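Local coordinates for Alr3699 protein (PDB 4XSO) that belongs to the GT-B glycosyltransferases, with two domains that each carry a parallel sheet flanked by helices, at residues M7-G19 with Y32-F46. Residues are numbered along the deposited sequence; the frame is centred on the assembly and turned at random.
Sequences MKILFLDQSGKPG and YRDRALVGLFADGAF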
loop_
_atom_site.group_PDB
_atom_site.type_symbol
_atom_site.label_atom_id
_atom_site.label_comp_id
_atom_site.label_asym_id
_atom_site.label_seq_id
_atom_site.Cartn_x
_atom_site.Cartn_y
_atom_site.Cartn_z
ATOM N N MET A 7 -3.427 -25.937 1.684
ATOM C CA MET A 7 -2.815 -24.612 1.965
ATOM C C MET A 7 -1.770 -24.301 0.882
ATOM O O MET A 7 -0.694 -24.921 0.854
ATOM C CB MET A 7 -2.136 -24.584 3.343
ATOM C CG MET A 7 -1.377 -23.291 3.627
ATOM S SD MET A 7 -0.793 -23.023 5.332
ATOM C CE MET A 7 -1.949 -23.989 6.328
ATOM N N LYS A 8 -2.089 -23.335 0.025
ATOM C CA LYS A 8 -1.109 -22.717 -0.889
ATOM C C LYS A 8 -0.460 -21.507 -0.256
ATOM O O LYS A 8 -1.166 -20.616 0.309
ATOM C CB LYS A 8 -1.758 -22.304 -2.201
ATOM C CG LYS A 8 -2.414 -23.470 -2.932
ATOM C CD LYS A 8 -3.143 -23.009 -4.205
ATOM C CE LYS A 8 -2.188 -22.853 -5.389
ATOM N NZ LYS A 8 -2.662 -21.921 -6.468
ATOM N N ILE A 9 0.875 -21.459 -0.335
ATOM C CA ILE A 9 1.617 -20.359 0.260
ATOM C C ILE A 9 2.227 -19.454 -0.757
ATOM O O ILE A 9 2.889 -19.950 -1.691
ATOM C CB ILE A 9 2.735 -20.857 1.199
ATOM C CG1 ILE A 9 2.187 -21.815 2.230
ATOM C CG2 ILE A 9 3.499 -19.662 1.830
ATOM C CD1 ILE A 9 3.227 -22.228 3.296
ATOM N N LEU A 10 2.035 -18.138 -0.562
ATOM C CA LEU A 10 2.737 -17.189 -1.279
ATOM C C LEU A 10 3.845 -16.618 -0.353
ATOM O O LEU A 10 3.565 -15.877 0.594
ATOM C CB LEU A 10 1.766 -16.094 -1.892
ATOM C CG LEU A 10 2.554 -14.877 -2.449
ATOM C CD1 LEU A 10 3.335 -15.253 -3.682
ATOM C CD2 LEU A 10 1.689 -13.659 -2.781
ATOM N N PHE A 11 5.074 -16.973 -0.651
ATOM C CA PHE A 11 6.268 -16.549 0.081
ATOM C C PHE A 11 6.681 -15.308 -0.632
ATOM O O PHE A 11 6.601 -15.265 -1.876
ATOM C CB PHE A 11 7.422 -17.567 0.022
ATOM C CG PHE A 11 7.168 -18.868 0.745
ATOM C CD1 PHE A 11 7.385 -18.979 2.123
ATOM C CD2 PHE A 11 6.730 -19.997 0.048
ATOM C CE1 PHE A 11 7.162 -20.157 2.789
ATOM C CE2 PHE A 11 6.640 -21.218 0.714
ATOM C CZ PHE A 11 6.791 -21.298 2.073
ATOM N N LEU A 12 7.115 -14.320 0.145
ATOM C CA LEU A 12 7.611 -13.087 -0.390
ATOM C C LEU A 12 8.952 -12.724 0.175
ATOM O O LEU A 12 9.224 -12.835 1.385
ATOM C CB LEU A 12 6.633 -11.932 -0.051
ATOM C CG LEU A 12 5.279 -11.923 -0.690
ATOM C CD1 LEU A 12 4.454 -10.746 -0.114
ATOM C CD2 LEU A 12 5.463 -11.784 -2.202
ATOM N N ASP A 13 9.834 -12.245 -0.687
ATOM C CA ASP A 13 11.174 -11.940 -0.227
ATOM C C ASP A 13 11.777 -10.814 -1.081
ATOM O O ASP A 13 11.738 -10.862 -2.293
ATOM C CB ASP A 13 12.027 -13.206 -0.216
ATOM C CG ASP A 13 13.395 -13.008 0.450
ATOM O OD1 ASP A 13 14.178 -12.123 -0.005
ATOM O OD2 ASP A 13 13.746 -13.793 1.384
ATOM N N GLN A 14 12.346 -9.790 -0.439
ATOM C CA GLN A 14 12.671 -8.569 -1.189
ATOM C C GLN A 14 13.903 -8.733 -2.078
ATOM O O GLN A 14 14.072 -7.994 -3.043
ATOM C CB GLN A 14 12.904 -7.367 -0.253
ATOM C CG GLN A 14 14.269 -7.398 0.414
ATOM C CD GLN A 14 14.285 -6.548 1.712
ATOM O OE1 GLN A 14 13.354 -6.555 2.500
ATOM N NE2 GLN A 14 15.355 -5.822 1.912
ATOM N N SER A 15 14.747 -9.701 -1.782
ATOM C CA SER A 15 16.034 -9.808 -2.459
ATOM C C SER A 15 16.158 -10.819 -3.617
ATOM O O SER A 15 15.671 -11.949 -3.539
ATOM C CB SER A 15 17.123 -10.122 -1.435
ATOM O OG SER A 15 18.395 -9.914 -2.006
ATOM N N GLY A 16 16.876 -10.381 -4.655
ATOM C CA GLY A 16 17.437 -11.231 -5.711
ATOM C C GLY A 16 18.726 -11.990 -5.365
ATOM O O GLY A 16 19.177 -12.809 -6.161
ATOM N N LYS A 17 19.277 -11.770 -4.170
ATOM C CA LYS A 17 20.572 -12.341 -3.770
ATOM C C LYS A 17 20.453 -13.354 -2.645
ATOM O O LYS A 17 19.689 -13.152 -1.678
ATOM C CB LYS A 17 21.502 -11.219 -3.306
ATOM C CG LYS A 17 21.998 -10.328 -4.440
ATOM C CD LYS A 17 22.949 -9.249 -3.928
ATOM C CE LYS A 17 22.174 -8.085 -3.347
ATOM N NZ LYS A 17 21.387 -7.381 -4.409
ATOM N N PRO A 18 21.202 -14.453 -2.743
ATOM C CA PRO A 18 21.017 -15.463 -1.709
ATOM C C PRO A 18 21.698 -15.152 -0.347
ATOM O O PRO A 18 22.646 -15.831 0.028
ATOM C CB PRO A 18 21.607 -16.721 -2.360
ATOM C CG PRO A 18 22.649 -16.171 -3.337
ATOM C CD PRO A 18 21.978 -14.973 -3.903
ATOM N N GLY A 19 21.188 -14.190 0.414
ATOM C CA GLY A 19 21.646 -13.988 1.809
ATOM C C GLY A 19 21.172 -15.082 2.758
ATOM O O GLY A 19 20.547 -16.074 2.347
ATOM N N TYR A 32 6.777 -27.364 0.364
ATOM C CA TYR A 32 5.493 -26.766 -0.118
ATOM C C TYR A 32 5.589 -26.461 -1.604
ATOM O O TYR A 32 4.699 -25.822 -2.179
ATOM C CB TYR A 32 5.170 -25.448 0.645
ATOM C CG TYR A 32 5.041 -25.707 2.089
ATOM C CD1 TYR A 32 3.855 -26.267 2.595
ATOM C CD2 TYR A 32 6.064 -25.370 2.974
ATOM C CE1 TYR A 32 3.700 -26.570 3.943
ATOM C CE2 TYR A 32 5.928 -25.640 4.333
ATOM C CZ TYR A 32 4.751 -26.237 4.814
ATOM O OH TYR A 32 4.651 -26.583 6.138
ATOM N N ARG A 33 6.644 -26.957 -2.248
ATOM C CA ARG A 33 6.929 -26.512 -3.539
ATOM C C ARG A 33 5.878 -26.913 -4.600
ATOM O O ARG A 33 5.917 -26.323 -5.659
ATOM C CB ARG A 33 8.366 -26.839 -3.971
ATOM C CG ARG A 33 8.574 -28.242 -4.410
ATOM C CD ARG A 33 10.013 -28.440 -4.765
ATOM N NE ARG A 33 10.165 -29.765 -5.322
ATOM C CZ ARG A 33 11.332 -30.351 -5.559
ATOM N NH1 ARG A 33 11.343 -31.559 -6.098
ATOM N NH2 ARG A 33 12.483 -29.737 -5.284
ATOM N N ASP A 34 4.977 -27.864 -4.333
ATOM C CA ASP A 34 3.870 -28.141 -5.263
ATOM C C ASP A 34 2.658 -27.219 -5.019
ATOM O O ASP A 34 1.668 -27.251 -5.736
ATOM C CB ASP A 34 3.414 -29.563 -5.114
ATOM C CG ASP A 34 3.143 -29.935 -3.640
ATOM O OD1 ASP A 34 3.625 -29.258 -2.646
ATOM O OD2 ASP A 34 2.404 -30.875 -3.476
ATOM N N ARG A 35 2.740 -26.385 -4.004
ATOM C CA ARG A 35 1.619 -25.527 -3.659
ATOM C C ARG A 35 2.128 -24.177 -3.105
ATOM O O ARG A 35 1.565 -23.596 -2.144
ATOM C CB ARG A 35 0.695 -26.255 -2.652
ATOM C CG ARG A 35 1.357 -26.647 -1.319
ATOM C CD ARG A 35 0.488 -27.651 -0.569
ATOM N NE ARG A 35 1.072 -28.331 0.592
ATOM C CZ ARG A 35 0.861 -28.084 1.881
ATOM N NH1 ARG A 35 0.102 -27.110 2.336
ATOM N NH2 ARG A 35 1.468 -28.810 2.751
ATOM N N ALA A 36 3.208 -23.701 -3.674
ATOM C CA ALA A 36 3.747 -22.412 -3.283
ATOM C C ALA A 36 4.329 -21.661 -4.432
ATOM O O ALA A 36 4.523 -22.243 -5.475
ATOM C CB ALA A 36 4.760 -22.603 -2.179
ATOM N N LEU A 37 4.536 -20.348 -4.234
ATOM C CA LEU A 37 5.168 -19.432 -5.131
ATOM C C LEU A 37 6.059 -18.536 -4.282
ATOM O O LEU A 37 5.605 -18.020 -3.266
ATOM C CB LEU A 37 4.119 -18.584 -5.855
ATOM C CG LEU A 37 4.646 -17.582 -6.892
ATOM C CD1 LEU A 37 5.548 -18.226 -7.919
ATOM C CD2 LEU A 37 3.452 -16.902 -7.604
ATOM N N VAL A 38 7.318 -18.359 -4.659
ATOM C CA VAL A 38 8.145 -17.300 -4.078
ATOM C C VAL A 38 8.161 -16.029 -4.980
ATOM O O VAL A 38 8.621 -16.032 -6.114
ATOM C CB VAL A 38 9.602 -17.743 -3.814
ATOM C CG1 VAL A 38 10.371 -16.587 -3.150
ATOM C CG2 VAL A 38 9.654 -18.942 -2.911
ATOM N N GLY A 39 7.598 -14.965 -4.466
ATOM C CA GLY A 39 7.597 -13.672 -5.121
ATOM C C GLY A 39 8.830 -12.903 -4.631
ATOM O O GLY A 39 9.034 -12.680 -3.411
ATOM N N LEU A 40 9.699 -12.571 -5.563
ATOM C CA LEU A 40 10.817 -11.716 -5.269
ATOM C C LEU A 40 10.574 -10.269 -5.753
ATOM O O LEU A 40 9.891 -10.043 -6.725
ATOM C CB LEU A 40 12.068 -12.249 -5.963
ATOM C CG LEU A 40 12.540 -13.660 -5.613
ATOM C CD1 LEU A 40 13.787 -13.994 -6.441
ATOM C CD2 LEU A 40 12.812 -13.774 -4.127
ATOM N N PHE A 41 11.190 -9.316 -5.088
ATOM C CA PHE A 41 11.103 -7.932 -5.554
ATOM C C PHE A 41 12.275 -7.514 -6.459
ATOM O O PHE A 41 12.260 -6.443 -7.007
ATOM C CB PHE A 41 10.974 -6.976 -4.358
ATOM C CG PHE A 41 9.721 -7.169 -3.525
ATOM C CD1 PHE A 41 8.664 -7.971 -3.946
ATOM C CD2 PHE A 41 9.585 -6.478 -2.322
ATOM C CE1 PHE A 41 7.525 -8.109 -3.162
ATOM C CE2 PHE A 41 8.463 -6.620 -1.548
ATOM C CZ PHE A 41 7.435 -7.434 -1.958
ATOM N N ALA A 42 13.285 -8.356 -6.583
ATOM C CA ALA A 42 14.418 -8.116 -7.495
ATOM C C ALA A 42 14.792 -9.461 -8.102
ATOM O O ALA A 42 14.739 -10.490 -7.410
ATOM C CB ALA A 42 15.630 -7.569 -6.737
ATOM N N ASP A 43 15.198 -9.428 -9.378
ATOM C CA ASP A 43 15.841 -10.549 -10.048
ATOM C C ASP A 43 17.277 -10.653 -9.571
ATOM O O ASP A 43 17.807 -9.707 -9.014
ATOM C CB ASP A 43 15.817 -10.370 -11.577
ATOM C CG ASP A 43 15.916 -11.707 -12.330
ATOM O OD1 ASP A 43 16.172 -12.767 -11.719
ATOM O OD2 ASP A 43 15.686 -11.690 -13.535
ATOM N N GLY A 44 17.876 -11.826 -9.758
ATOM C CA GLY A 44 19.222 -12.110 -9.288
ATOM C C GLY A 44 19.514 -13.593 -9.207
ATOM O O GLY A 44 18.734 -14.417 -9.696
ATOM N N ALA A 45 20.629 -13.927 -8.553
ATOM C CA ALA A 45 21.052 -15.305 -8.343
ATOM C C ALA A 45 20.091 -16.138 -7.492
ATOM O O ALA A 45 20.126 -17.368 -7.552
ATOM C CB ALA A 45 22.417 -15.318 -7.693
ATOM N N PHE A 46 19.239 -15.488 -6.701
ATOM C CA PHE A 46 18.373 -16.225 -5.799
ATOM C C PHE A 46 17.243 -16.911 -6.574
ATOM O O PHE A 46 16.794 -17.980 -6.201
ATOM C CB PHE A 46 17.833 -15.305 -4.713
ATOM C CG PHE A 46 16.997 -16.009 -3.687
ATOM C CD1 PHE A 46 17.285 -17.299 -3.284
ATOM C CD2 PHE A 46 15.889 -15.388 -3.134
ATOM C CE1 PHE A 46 16.494 -17.943 -2.363
ATOM C CE2 PHE A 46 15.088 -16.044 -2.213
ATOM C CZ PHE A 46 15.395 -17.330 -1.828
#
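Phe11 and Ala36 meet on the well-packed face of two parallel strands, 9-13 and 36-40. The CB of Ala36 touches the ring edge of Phe11 at CE2, 3.7 Å away. Ile9 works in two directions. Its CG2 lies over one face of the Phe11 ring, and its CD1 sits over the face of Tyr32, 4.1 Å from the ring centroid, as a CH-pi contact. With chi1 at -53°, CG1 stands opposite the carbonyl carbon and carries CD1 to that ring. Val38 CG2 adds to the cluster at Phe11 CB, and Leu25 of helix 20-29 also packs on Phe11.

Backbone bonds join the strands throughout. Phe11 uses both of its backbone groups toward strand 36-40: its N donates to Leu37 O, and its O accepts from Gly39 N at 2.8 Å. On the other face, Leu10 and Leu37 lie side by side, and Leu12 CD2 rests against Gly39 CA at 4.1 Å. Helix 85-95 covers this face.

The N-terminal end is looser and exposed at Met7 and Lys8. There Arg35 NH1 donates to a lone pair of Met7 O at 2.8 Å, while Tyr32 CD1 lies over one face of the guanidinium.

At the C-terminal end of strand 9-13, Asp13 OD1 accepts from Ser15 N in an Asx turn. Gly16 O accepts from Phe46 N at 2.7 Å, tying this loop to the start of helix 45-52. The Phe46 ring turns its edge to Ser15 O. Strand 9-13, helix 20-29 and strand 36-40 form the beta-alpha-beta unit that opens the Rossmann-like N-terminal domain of a GT-B fold.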